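Cystatin F (Homo sapiens, PDB 2CH9) inhibits cysteine proteases such as papain and cathepsin L, more weakly than other cystatins, and forms a disulfide-linked homodimer. Local coordinates at residues P28-A33 with S54-A59; S37-N42 with L86-C91; L60-I63 with Y69-E72. All coordinates share one frame; numbering follows the deposited sequence.

Contact 1 (P28-A33 with S54-A59); sequences PGVLQA and SRITRA
Where Val30 and Leu31 of the helix meet Ile56 and Ala59 of the strand, every touching side chain is aliphatic, and no flat group takes part. The flat group nearby is the Arg55 guanidinium, on the side of the strand remote from the helix: Thr57 CG2 sits over the centre of one of its faces, 3.5 Å above the plane, while NH2 makes a salt bridge to Glu74.

On the helix side, Val30 does most of the work. With CG1 anti to the backbone N (chi1 171°), that methyl is turned to the strand and fits between Ile56 and Ala59, 4.0 Å from Ile56 CG2 and 4.1 Å from Ala59 CB. The other branch, Val30 CG2, leans on the same methyl at 4.2 Å from Ala59 CB. Val30 and Ile56 pass one another heading opposite ways. Leu31, near the solvent, comes across Ile56 at about a right angle, its CD2 packing 3.8 Å from Ile56 CD1. Ile56 CD1 is also 4.1 Å from Val30 CG1, and that ethyl end is therefore shared between neighbouring helix residues.

Ile56 and Ala59 are three positions apart, yet both point to the helix. A classic beta bulge accounts for this: Thr57 and Arg58 together stand across from Glu72, which shifts the usual alternation by one residue. A second classic bulge pairs Ser54 and Arg55 with Glu74. Segments 28-33 and 54-59 cross at 122° between their N-to-C directions, their axes 10.1 Å apart. This is the cystatin fold, in which a long antiparallel sheet curls around one helix.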
ATOM      1  N   PRO A  28      -6.563 -14.295 -13.068  1.00 55.99           N
ATOM      2  CA  PRO A  28      -5.728 -13.923 -14.209  1.00 55.60           C
ATOM      3  C   PRO A  28      -5.041 -12.561 -14.034  1.00 55.28           C
ATOM      4  O   PRO A  28      -3.880 -12.428 -14.399  1.00 55.21           O
ATOM      5  CB  PRO A  28      -6.711 -13.936 -15.390  1.00 55.82           C
ATOM      6  CG  PRO A  28      -7.807 -14.884 -14.961  1.00 55.55           C
ATOM      7  CD  PRO A  28      -7.940 -14.659 -13.477  1.00 55.55           C
ATOM      8  N   GLY A  29      -5.730 -11.584 -13.443  1.00 54.92           N
ATOM      9  CA  GLY A  29      -5.126 -10.286 -13.136  1.00 54.65           C
ATOM     10  C   GLY A  29      -3.988 -10.381 -12.123  1.00 55.07           C
ATOM     11  O   GLY A  29      -2.941  -9.727 -12.275  1.00 54.64           O
ATOM     12  N   VAL A  30      -4.188 -11.181 -11.077  1.00 54.87           N
ATOM     13  CA  VAL A  30      -3.122 -11.444 -10.110  1.00 55.04           C
ATOM     14  C   VAL A  30      -1.918 -12.083 -10.793  1.00 54.77           C
ATOM     15  O   VAL A  30      -0.791 -11.719 -10.499  1.00 54.37           O
ATOM     16  CB  VAL A  30      -3.563 -12.369  -8.972  1.00 55.53           C
ATOM     17  CG1 VAL A  30      -2.356 -12.777  -8.117  1.00 56.01           C
ATOM     18  CG2 VAL A  30      -4.601 -11.682  -8.103  1.00 55.43           C
ATOM     19  N   LEU A  31      -2.169 -13.038 -11.691  1.00 55.14           N
ATOM     20  CA  LEU A  31      -1.094 -13.740 -12.371  1.00 55.76           C
ATOM     21  C   LEU A  31      -0.266 -12.792 -13.240  1.00 56.07           C
ATOM     22  O   LEU A  31       0.966 -12.883 -13.259  1.00 56.74           O
ATOM     23  CB  LEU A  31      -1.633 -14.907 -13.203  1.00 55.52           C
ATOM     24  CG  LEU A  31      -2.336 -16.011 -12.406  1.00 55.98           C
ATOM     25  CD1 LEU A  31      -3.079 -16.932 -13.349  1.00 56.70           C
ATOM     26  CD2 LEU A  31      -1.373 -16.809 -11.538  1.00 55.14           C
ATOM     27  N   GLN A  32      -0.944 -11.881 -13.938  1.00 56.01           N
ATOM     28  CA  GLN A  32      -0.271 -10.892 -14.771  1.00 56.38           C
ATOM     29  C   GLN A  32       0.502  -9.898 -13.904  1.00 56.19           C
ATOM     30  O   GLN A  32       1.588  -9.475 -14.268  1.00 55.76           O
ATOM     31  CB  GLN A  32      -1.261 -10.166 -15.682  1.00 56.83           C
ATOM     32  CG  GLN A  32      -0.617  -9.152 -16.627  1.00 59.70           C
ATOM     33  CD  GLN A  32       0.428  -9.781 -17.574  1.00 63.87           C
ATOM     34  OE1 GLN A  32       0.076 -10.532 -18.492  1.00 66.87           O
ATOM     35  NE2 GLN A  32       1.711  -9.468 -17.352  1.00 63.39           N
ATOM     36  N   ALA A  33      -0.049  -9.541 -12.746  1.00 55.63           N
ATOM     37  CA  ALA A  33       0.634  -8.613 -11.843  1.00 54.81           C
ATOM     38  C   ALA A  33       1.935  -9.219 -11.287  1.00 54.73           C
ATOM     39  O   ALA A  33       2.956  -8.529 -11.173  1.00 55.74           O
ATOM     40  CB  ALA A  33      -0.311  -8.161 -10.716  1.00 54.36           C
ATOM     41  N   SER A  54       7.417 -17.897  -9.218  1.00 54.17           N
ATOM     42  CA  SER A  54       7.272 -19.333  -8.987  1.00 54.34           C
ATOM     43  C   SER A  54       6.052 -19.693  -8.148  1.00 54.49           C
ATOM     44  O   SER A  54       5.521 -20.788  -8.284  1.00 54.62           O
ATOM     45  CB  SER A  54       8.551 -19.947  -8.395  1.00 54.38           C
ATOM     46  OG  SER A  54       8.825 -19.466  -7.089  1.00 54.92           O
ATOM     47  N   ARG A  55       5.606 -18.777  -7.289  1.00 54.75           N
ATOM     48  CA  ARG A  55       4.462 -19.036  -6.418  1.00 55.10           C
ATOM     49  C   ARG A  55       3.882 -17.724  -5.922  1.00 54.93           C
ATOM     50  O   ARG A  55       4.619 -16.828  -5.552  1.00 55.33           O
ATOM     51  CB  ARG A  55       4.883 -19.922  -5.232  1.00 55.01           C
ATOM     52  CG  ARG A  55       3.758 -20.348  -4.310  1.00 57.02           C
ATOM     53  CD  ARG A  55       4.131 -21.612  -3.515  1.00 59.95           C
ATOM     54  NE  ARG A  55       5.016 -21.316  -2.389  1.00 62.43           N
ATOM     55  CZ  ARG A  55       4.729 -21.563  -1.110  1.00 64.64           C
ATOM     56  NH1 ARG A  55       3.572 -22.128  -0.769  1.00 64.40           N
ATOM     57  NH2 ARG A  55       5.606 -21.243  -0.162  1.00 65.10           N
ATOM     58  N   ILE A  56       2.560 -17.616  -5.913  1.00 54.55           N
ATOM     59  CA  ILE A  56       1.901 -16.456  -5.337  1.00 54.03           C
ATOM     60  C   ILE A  56       1.167 -16.946  -4.107  1.00 54.10           C
ATOM     61  O   ILE A  56       0.201 -17.704  -4.219  1.00 53.63           O
ATOM     62  CB  ILE A  56       0.921 -15.806  -6.324  1.00 54.12           C
ATOM     63  CG1 ILE A  56       1.644 -15.431  -7.608  1.00 54.07           C
ATOM     64  CG2 ILE A  56       0.243 -14.581  -5.682  1.00 53.42           C
ATOM     65  CD1 ILE A  56       0.744 -15.337  -8.794  1.00 56.83           C
ATOM     66  N   THR A  57       1.637 -16.530  -2.933  1.00 53.75           N
ATOM     67  CA  THR A  57       1.109 -17.071  -1.686  1.00 53.56           C
ATOM     68  C   THR A  57      -0.065 -16.262  -1.141  1.00 53.24           C
ATOM     69  O   THR A  57      -0.991 -16.826  -0.559  1.00 52.21           O
ATOM     70  CB  THR A  57       2.211 -17.244  -0.613  1.00 53.67           C
ATOM     71  OG1 THR A  57       3.142 -16.165  -0.706  1.00 54.62           O
ATOM     72  CG2 THR A  57       2.969 -18.532  -0.850  1.00 54.07           C
ATOM     73  N   ARG A  58      -0.029 -14.945  -1.349  1.00 52.89           N
ATOM     74  CA  ARG A  58      -1.075 -14.044  -0.851  1.00 53.52           C
ATOM     75  C   ARG A  58      -1.281 -12.897  -1.828  1.00 51.94           C
ATOM     76  O   ARG A  58      -0.353 -12.492  -2.519  1.00 51.39           O
ATOM     77  CB  ARG A  58      -0.737 -13.519   0.564  1.00 53.33           C
ATOM     78  CG  ARG A  58      -0.772 -14.608   1.614  1.00 54.84           C
ATOM     79  CD  ARG A  58      -0.665 -14.127   3.061  1.00 57.82           C
ATOM     80  NE  ARG A  58       0.732 -14.021   3.489  1.00 66.27           N
ATOM     81  CZ  ARG A  58       1.132 -13.755   4.735  1.00 67.54           C
ATOM     82  NH1 ARG A  58       0.238 -13.559   5.703  1.00 69.18           N
ATOM     83  NH2 ARG A  58       2.433 -13.665   5.013  1.00 67.67           N
ATOM     84  N   ALA A  59      -2.505 -12.385  -1.890  1.00 50.97           N
ATOM     85  CA  ALA A  59      -2.843 -11.328  -2.844  1.00 50.85           C
ATOM     86  C   ALA A  59      -4.007 -10.496  -2.309  1.00 50.95           C
ATOM     87  O   ALA A  59      -4.996 -11.056  -1.812  1.00 49.20           O
ATOM     88  CB  ALA A  59      -3.214 -11.925  -4.192  1.00 49.73           C
TER

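Contact 2 (S37-N42 with L86-C91); sequences SVEKFN and LRLDDC. With NAG (2-acetamido-2-deoxy-beta-D-glucopyranose), chain B.
Leu88 carries this contact, reaching Val38, Glu39 and Asn42 of the helix from the loop between strands 67-78 and 102-112, entered here at Leu86. Next in line, Arg87 turns away from the helix and puts NH1 2.7 Å from Asp90 OD2, a salt bridge whose hydrogen bond is weak, bent to 124°.

At Leu88 the chain enters a short 3-10 turn. One methyl, Leu88 CD1, plugs the groove between successive helix turns. It meets Val38 CG1 tip to tip at 4.0 Å, slides past the aliphatic Glu39 CG at 4.0 Å, and comes 3.9 Å from Asn42 ND2. The Asn42 amide is held in turn by the strand, its OD1 accepting from Phe51 N. On a different side of the same helix, Lys40 NZ donates to O7 of an N-linked NAG at 3.0 Å.

Asp89 OD1 turns to Arg35 in a further salt bridge to the helix. Asp90 ends the turn, and Cys91 N closes it on Leu88 O at 3.0 Å. The Cys91 disulfide to Cys80 then ties the loop to the chain just past strand 67-78, the arrangement of the first conserved disulfide of type 2 cystatins.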
ATOM      1  N   SER A  37       5.857  -7.975 -11.684  1.00 53.53           N
ATOM      2  CA  SER A  37       6.750  -7.861 -10.526  1.00 53.33           C
ATOM      3  C   SER A  37       8.118  -8.458 -10.818  1.00 53.70           C
ATOM      4  O   SER A  37       9.155  -7.824 -10.567  1.00 53.86           O
ATOM      5  CB  SER A  37       6.133  -8.560  -9.318  1.00 53.66           C
ATOM      6  OG  SER A  37       4.920  -7.936  -8.991  1.00 54.90           O
ATOM      7  N   VAL A  38       8.126  -9.674 -11.370  1.00 53.90           N
ATOM      8  CA  VAL A  38       9.397 -10.340 -11.640  1.00 53.77           C
ATOM      9  C   VAL A  38      10.163  -9.691 -12.795  1.00 53.80           C
ATOM     10  O   VAL A  38      11.396  -9.703 -12.817  1.00 53.87           O
ATOM     11  CB  VAL A  38       9.250 -11.855 -11.798  1.00 53.62           C
ATOM     12  CG1 VAL A  38       8.662 -12.229 -13.177  1.00 52.77           C
ATOM     13  CG2 VAL A  38      10.605 -12.518 -11.531  1.00 53.80           C
ATOM     14  N   GLU A  39       9.422  -9.083 -13.719  1.00 53.43           N
ATOM     15  CA  GLU A  39      10.016  -8.301 -14.794  1.00 53.17           C
ATOM     16  C   GLU A  39      10.653  -7.009 -14.275  1.00 52.67           C
ATOM     17  O   GLU A  39      11.711  -6.609 -14.753  1.00 51.77           O
ATOM     18  CB  GLU A  39       8.980  -8.020 -15.892  1.00 53.62           C
ATOM     19  CG  GLU A  39       8.534  -9.282 -16.615  1.00 55.51           C
ATOM     20  CD  GLU A  39       7.540  -9.015 -17.720  1.00 61.07           C
ATOM     21  OE1 GLU A  39       6.856  -7.964 -17.679  1.00 61.89           O
ATOM     22  OE2 GLU A  39       7.443  -9.860 -18.637  1.00 64.12           O
ATOM     23  N   LYS A  40      10.017  -6.371 -13.288  1.00 52.42           N
ATOM     24  CA  LYS A  40      10.633  -5.251 -12.567  1.00 52.55           C
ATOM     25  C   LYS A  40      11.913  -5.725 -11.879  1.00 52.27           C
ATOM     26  O   LYS A  40      12.923  -5.030 -11.924  1.00 52.62           O
ATOM     27  CB  LYS A  40       9.668  -4.639 -11.550  1.00 53.54           C
ATOM     28  CG  LYS A  40      10.240  -3.503 -10.702  1.00 53.93           C
ATOM     29  CD  LYS A  40      10.293  -2.219 -11.506  1.00 58.76           C
ATOM     30  CE  LYS A  40      10.526  -1.008 -10.614  1.00 61.05           C
ATOM     31  NZ  LYS A  40      10.047   0.225 -11.327  1.00 64.76           N
ATOM     32  N   PHE A  41      11.871  -6.916 -11.277  1.00 52.08           N
ATOM     33  CA  PHE A  41      13.054  -7.521 -10.646  1.00 51.73           C
ATOM     34  C   PHE A  41      14.178  -7.733 -11.653  1.00 51.73           C
ATOM     35  O   PHE A  41      15.323  -7.357 -11.389  1.00 51.29           O
ATOM     36  CB  PHE A  41      12.714  -8.863  -9.964  1.00 51.38           C
ATOM     37  CG  PHE A  41      13.872  -9.465  -9.202  1.00 51.08           C
ATOM     38  CD1 PHE A  41      14.093  -9.133  -7.867  1.00 50.21           C
ATOM     39  CD2 PHE A  41      14.749 -10.351  -9.821  1.00 50.58           C
ATOM     40  CE1 PHE A  41      15.159  -9.675  -7.151  1.00 50.65           C
ATOM     41  CE2 PHE A  41      15.831 -10.894  -9.123  1.00 50.62           C
ATOM     42  CZ  PHE A  41      16.037 -10.560  -7.782  1.00 51.41           C
ATOM     43  N   ASN A  42      13.864  -8.357 -12.791  1.00 52.10           N
ATOM     44  CA  ASN A  42      14.902  -8.576 -13.833  1.00 52.66           C
ATOM     45  C   ASN A  42      15.478  -7.259 -14.345  1.00 53.31           C
ATOM     46  O   ASN A  42      16.678  -7.155 -14.574  1.00 53.57           O
ATOM     47  CB  ASN A  42      14.396  -9.443 -15.001  1.00 51.88           C
ATOM     48  CG  ASN A  42      13.947 -10.832 -14.556  1.00 52.05           C
ATOM     49  OD1 ASN A  42      14.547 -11.439 -13.666  1.00 51.50           O
ATOM     50  ND2 ASN A  42      12.878 -11.337 -15.170  1.00 50.13           N
ATOM     51  N   LEU A  86      14.565 -13.222 -24.467  1.00 50.48           N
ATOM     52  CA  LEU A  86      13.845 -14.449 -24.182  1.00 51.06           C
ATOM     53  C   LEU A  86      12.572 -14.175 -23.416  1.00 52.15           C
ATOM     54  O   LEU A  86      12.542 -13.355 -22.492  1.00 52.99           O
ATOM     55  CB  LEU A  86      14.740 -15.440 -23.426  1.00 50.30           C
ATOM     56  CG  LEU A  86      15.934 -15.951 -24.256  1.00 49.99           C
ATOM     57  CD1 LEU A  86      16.896 -16.757 -23.385  1.00 47.97           C
ATOM     58  CD2 LEU A  86      15.478 -16.748 -25.496  1.00 46.91           C
ATOM     59  N   ARG A  87      11.517 -14.878 -23.804  1.00 53.23           N
ATOM     60  CA  ARG A  87      10.207 -14.735 -23.180  1.00 54.25           C
ATOM     61  C   ARG A  87      10.052 -15.673 -21.977  1.00 54.09           C
ATOM     62  O   ARG A  87      10.321 -16.873 -22.070  1.00 54.31           O
ATOM     63  CB  ARG A  87       9.087 -14.930 -24.227  1.00 54.27           C
ATOM     64  CG  ARG A  87       9.330 -16.074 -25.238  1.00 56.03           C
ATOM     65  CD  ARG A  87       8.441 -16.031 -26.509  1.00 55.93           C
ATOM     66  NE  ARG A  87       7.037 -15.656 -26.260  1.00 61.10           N
ATOM     67  CZ  ARG A  87       6.183 -16.316 -25.474  1.00 61.45           C
ATOM     68  NH1 ARG A  87       6.571 -17.395 -24.804  1.00 62.09           N
ATOM     69  NH2 ARG A  87       4.938 -15.875 -25.337  1.00 63.09           N
ATOM     70  N   LEU A  88       9.624 -15.108 -20.850  1.00 53.83           N
ATOM     71  CA  LEU A  88       9.503 -15.849 -19.595  1.00 54.10           C
ATOM     72  C   LEU A  88       8.521 -17.020 -19.587  1.00 54.19           C
ATOM     73  O   LEU A  88       8.756 -17.993 -18.873  1.00 54.18           O
ATOM     74  CB  LEU A  88       9.164 -14.908 -18.443  1.00 53.97           C
ATOM     75  CG  LEU A  88      10.320 -14.090 -17.895  1.00 53.89           C
ATOM     76  CD1 LEU A  88       9.791 -13.054 -16.924  1.00 54.80           C
ATOM     77  CD2 LEU A  88      11.289 -15.039 -17.210  1.00 53.76           C
ATOM     78  N   ASP A  89       7.433 -16.926 -20.355  1.00 53.99           N
ATOM     79  CA  ASP A  89       6.489 -18.038 -20.490  1.00 54.24           C
ATOM     80  C   ASP A  89       7.166 -19.329 -20.941  1.00 54.25           C
ATOM     81  O   ASP A  89       6.707 -20.418 -20.600  1.00 54.15           O
ATOM     82  CB  ASP A  89       5.360 -17.690 -21.460  1.00 54.45           C
ATOM     83  CG  ASP A  89       4.374 -16.684 -20.882  1.00 55.92           C
ATOM     84  OD1 ASP A  89       4.273 -16.555 -19.639  1.00 57.55           O
ATOM     85  OD2 ASP A  89       3.677 -16.030 -21.682  1.00 58.89           O
ATOM     86  N   ASP A  90       8.257 -19.205 -21.699  1.00 54.18           N
ATOM     87  CA  ASP A  90       8.985 -20.374 -22.199  1.00 54.21           C
ATOM     88  C   ASP A  90      10.262 -20.711 -21.416  1.00 55.02           C
ATOM     89  O   ASP A  90      11.011 -21.600 -21.808  1.00 54.89           O
ATOM     90  CB  ASP A  90       9.290 -20.217 -23.686  1.00 53.59           C
ATOM     91  CG  ASP A  90       8.042 -20.238 -24.546  1.00 52.69           C
ATOM     92  OD1 ASP A  90       7.080 -20.977 -24.232  1.00 51.80           O
ATOM     93  OD2 ASP A  90       8.026 -19.508 -25.553  1.00 51.06           O
ATOM     94  N   CYS A  91      10.491 -20.022 -20.302  1.00 56.09           N
ATOM     95  CA  CYS A  91      11.647 -20.317 -19.445  1.00 57.33           C
ATOM     96  C   CYS A  91      11.273 -21.247 -18.301  1.00 57.53           C
ATOM     97  O   CYS A  91      10.263 -21.046 -17.639  1.00 57.72           O
ATOM     98  CB  CYS A  91      12.268 -19.025 -18.901  1.00 57.15           C
ATOM     99  SG  CYS A  91      12.947 -17.972 -20.224  1.00 59.59           S
TER
HETATM  100  C1  NAG B   1      15.000  -0.455 -15.633  1.00 71.44           C
HETATM  101  C2  NAG B   1      14.225   0.773 -15.141  1.00 74.72           C
HETATM  102  C3  NAG B   1      14.811   2.045 -15.757  1.00 75.86           C
HETATM  103  C4  NAG B   1      16.313   2.134 -15.504  1.00 77.46           C
HETATM  104  C5  NAG B   1      17.070   0.823 -15.726  1.00 76.90           C
HETATM  105  C6  NAG B   1      18.226   1.025 -14.773  1.00 78.57           C
HETATM  106  C7  NAG B   1      11.865   0.332 -14.550  1.00 73.72           C
HETATM  107  C8  NAG B   1      10.444   0.599 -14.968  1.00 72.82           C
HETATM  108  N2  NAG B   1      12.801   0.673 -15.440  1.00 73.40           N
HETATM  109  O3  NAG B   1      14.218   3.171 -15.152  1.00 76.23           O
HETATM  110  O4  NAG B   1      16.915   3.204 -16.223  1.00 79.88           O
HETATM  111  O5  NAG B   1      16.362  -0.322 -15.264  1.00 74.87           O
HETATM  112  O6  NAG B   1      19.513   0.668 -15.214  1.00 81.10           O
HETATM  113  O7  NAG B   1      12.115  -0.167 -13.452  1.00 73.03           O

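Contact 3 (L60-I63 with Y69-E72); sequences LVQI and YMLE
Val61 and Tyr69 lie side by side and point the same way from the sheet, as a non-hydrogen-bonded pair. With Val61 CG2 anti to its own nitrogen, that methyl stands over one face of the phenol ring, 4.1 Å from the ring centroid and 29° off its normal, a CH-pi contact. Replacing Tyr69 by an alanine would probably strip Val61 CG2 of this ring face and open a gap beneath Val30 and Ala33.

The other face of the sheet, away from Val61 and Tyr69, carries Leu60 and Met70, which cross obliquely, with Leu60 CB 4.1 Å from Met70 CB. Their backbones form the hydrogen-bonded pair: Leu60 N to Met70 O and Met70 N to Leu60 O, both 2.8 Å and nearly straight. Met70, extended beyond CG, carries its CE to within 3.6 Å of Gln62 OE1, while Gln62 NE2 bonds Gly18 O at the reactive site.

This is the end of the 49-63/67-78 hairpin, where Gln62 and Ile63 already belong to the secondary area of contact with the protease. Helix 28-44 packs on the Tyr69 and Leu71 side, strand 102-112 continues the sheet beyond 69-72, and Met70 on the other face meets Met70 of the second subunit.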
ATOM      1  N   LEU A  60      -3.877  -9.179  -2.434  1.00 50.41           N
ATOM      2  CA  LEU A  60      -4.970  -8.232  -2.197  1.00 51.46           C
ATOM      3  C   LEU A  60      -5.062  -7.369  -3.443  1.00 52.06           C
ATOM      4  O   LEU A  60      -4.076  -7.192  -4.148  1.00 52.11           O
ATOM      5  CB  LEU A  60      -4.711  -7.310  -0.984  1.00 50.16           C
ATOM      6  CG  LEU A  60      -4.610  -7.870   0.435  1.00 52.43           C
ATOM      7  CD1 LEU A  60      -3.943  -6.893   1.393  1.00 51.75           C
ATOM      8  CD2 LEU A  60      -5.982  -8.293   0.998  1.00 52.12           C
ATOM      9  N   VAL A  61      -6.248  -6.841  -3.716  1.00 52.69           N
ATOM     10  CA  VAL A  61      -6.408  -5.925  -4.832  1.00 52.19           C
ATOM     11  C   VAL A  61      -7.193  -4.723  -4.305  1.00 52.72           C
ATOM     12  O   VAL A  61      -8.086  -4.862  -3.486  1.00 51.29           O
ATOM     13  CB  VAL A  61      -7.113  -6.597  -6.010  1.00 52.78           C
ATOM     14  CG1 VAL A  61      -8.539  -7.053  -5.602  1.00 50.70           C
ATOM     15  CG2 VAL A  61      -7.139  -5.692  -7.237  1.00 51.94           C
ATOM     16  N   GLN A  62      -6.807  -3.533  -4.733  1.00 52.55           N
ATOM     17  CA  GLN A  62      -7.496  -2.340  -4.309  1.00 53.05           C
ATOM     18  C   GLN A  62      -7.904  -1.554  -5.545  1.00 53.57           C
ATOM     19  O   GLN A  62      -7.111  -1.425  -6.487  1.00 53.69           O
ATOM     20  CB  GLN A  62      -6.560  -1.529  -3.413  1.00 52.07           C
ATOM     21  CG  GLN A  62      -7.106  -0.201  -2.912  1.00 52.14           C
ATOM     22  CD  GLN A  62      -6.082   0.547  -2.066  1.00 53.40           C
ATOM     23  OE1 GLN A  62      -4.871   0.378  -2.254  1.00 52.80           O
ATOM     24  NE2 GLN A  62      -6.555   1.341  -1.110  1.00 54.25           N
ATOM     25  N   ILE A  63      -9.132  -1.030  -5.547  1.00 53.78           N
ATOM     26  CA  ILE A  63      -9.553  -0.112  -6.624  1.00 53.87           C
ATOM     27  C   ILE A  63      -9.009   1.292  -6.392  1.00 53.90           C
ATOM     28  O   ILE A  63      -9.374   1.950  -5.417  1.00 53.78           O
ATOM     29  CB  ILE A  63     -11.091  -0.013  -6.792  1.00 53.90           C
ATOM     30  CG1 ILE A  63     -11.726  -1.403  -6.916  1.00 54.56           C
ATOM     31  CG2 ILE A  63     -11.432   0.870  -7.999  1.00 54.35           C
ATOM     32  CD1 ILE A  63     -11.047  -2.306  -7.938  1.00 60.08           C
ATOM     33  N   TYR A  69      -2.512  -4.132  -7.116  1.00 54.08           N
ATOM     34  CA  TYR A  69      -2.306  -5.447  -6.510  1.00 53.83           C
ATOM     35  C   TYR A  69      -1.272  -5.360  -5.425  1.00 53.99           C
ATOM     36  O   TYR A  69      -0.255  -4.686  -5.578  1.00 54.36           O
ATOM     37  CB  TYR A  69      -1.888  -6.469  -7.556  1.00 52.69           C
ATOM     38  CG  TYR A  69      -2.961  -6.710  -8.578  1.00 53.16           C
ATOM     39  CD1 TYR A  69      -3.995  -7.622  -8.336  1.00 51.12           C
ATOM     40  CD2 TYR A  69      -2.982  -5.994  -9.771  1.00 51.21           C
ATOM     41  CE1 TYR A  69      -4.992  -7.825  -9.276  1.00 52.62           C
ATOM     42  CE2 TYR A  69      -3.981  -6.194 -10.709  1.00 50.30           C
ATOM     43  CZ  TYR A  69      -4.972  -7.105 -10.459  1.00 52.59           C
ATOM     44  OH  TYR A  69      -5.940  -7.296 -11.410  1.00 53.76           O
ATOM     45  N   MET A  70      -1.553  -5.978  -4.289  1.00 54.39           N
ATOM     46  CA  MET A  70      -0.544  -6.121  -3.247  1.00 54.90           C
ATOM     47  C   MET A  70      -0.273  -7.614  -3.175  1.00 54.83           C
ATOM     48  O   MET A  70      -1.180  -8.381  -2.841  1.00 54.94           O
ATOM     49  CB  MET A  70      -1.062  -5.583  -1.906  1.00 54.82           C
ATOM     50  CG  MET A  70      -1.500  -4.141  -1.994  1.00 55.79           C
ATOM     51  SD  MET A  70      -2.327  -3.573  -0.516  1.00 57.01           S
ATOM     52  CE  MET A  70      -2.323  -1.801  -0.824  1.00 58.52           C
ATOM     53  N   LEU A  71       0.955  -8.021  -3.494  1.00 54.71           N
ATOM     54  CA  LEU A  71       1.256  -9.433  -3.719  1.00 55.01           C
ATOM     55  C   LEU A  71       2.398  -9.929  -2.862  1.00 55.58           C
ATOM     56  O   LEU A  71       3.374  -9.221  -2.632  1.00 55.89           O
ATOM     57  CB  LEU A  71       1.608  -9.701  -5.184  1.00 54.75           C
ATOM     58  CG  LEU A  71       0.673  -9.258  -6.302  1.00 54.50           C
ATOM     59  CD1 LEU A  71       1.277  -9.689  -7.616  1.00 52.43           C
ATOM     60  CD2 LEU A  71      -0.743  -9.855  -6.150  1.00 52.32           C
ATOM     61  N   GLU A  72       2.240 -11.161  -2.385  1.00 55.45           N
ATOM     62  CA  GLU A  72       3.312 -11.930  -1.791  1.00 56.00           C
ATOM     63  C   GLU A  72       3.624 -13.024  -2.815  1.00 55.76           C
ATOM     64  O   GLU A  72       2.829 -13.933  -3.033  1.00 56.21           O
ATOM     65  CB  GLU A  72       2.863 -12.534  -0.457  1.00 55.58           C
ATOM     66  CG  GLU A  72       3.947 -13.222   0.325  1.00 56.25           C
ATOM     67  CD  GLU A  72       3.416 -13.834   1.614  1.00 57.53           C
ATOM     68  OE1 GLU A  72       2.701 -14.873   1.554  1.00 61.32           O
ATOM     69  OE2 GLU A  72       3.710 -13.286   2.701  1.00 58.94           O
TER

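Overall arrangement
Contacts 1 and 3 follow each other along strand 49-63, their centres about 9 Å apart. They join directly through Glu72, whose OE1 is 2.6 Å from Thr57 OG1 and whose OE2 is 2.7 Å from Arg58 NH2. On the helix side, Ala33 CB packs 3.6 Å from Tyr69 CD2. Contact 2 continues down helix 28-44 from contact 1, centre to centre about 14 Å, and lies about 20 Å from contact 3 across the middle of the chain. Contact 3 alone approaches the inhibitory end, with the Gln62 side chain about 5 Å from Gly18. Contact 2 instead holds Cys91 of the Cys80-Cys91 disulfide and, through Lys40, touches the glycan.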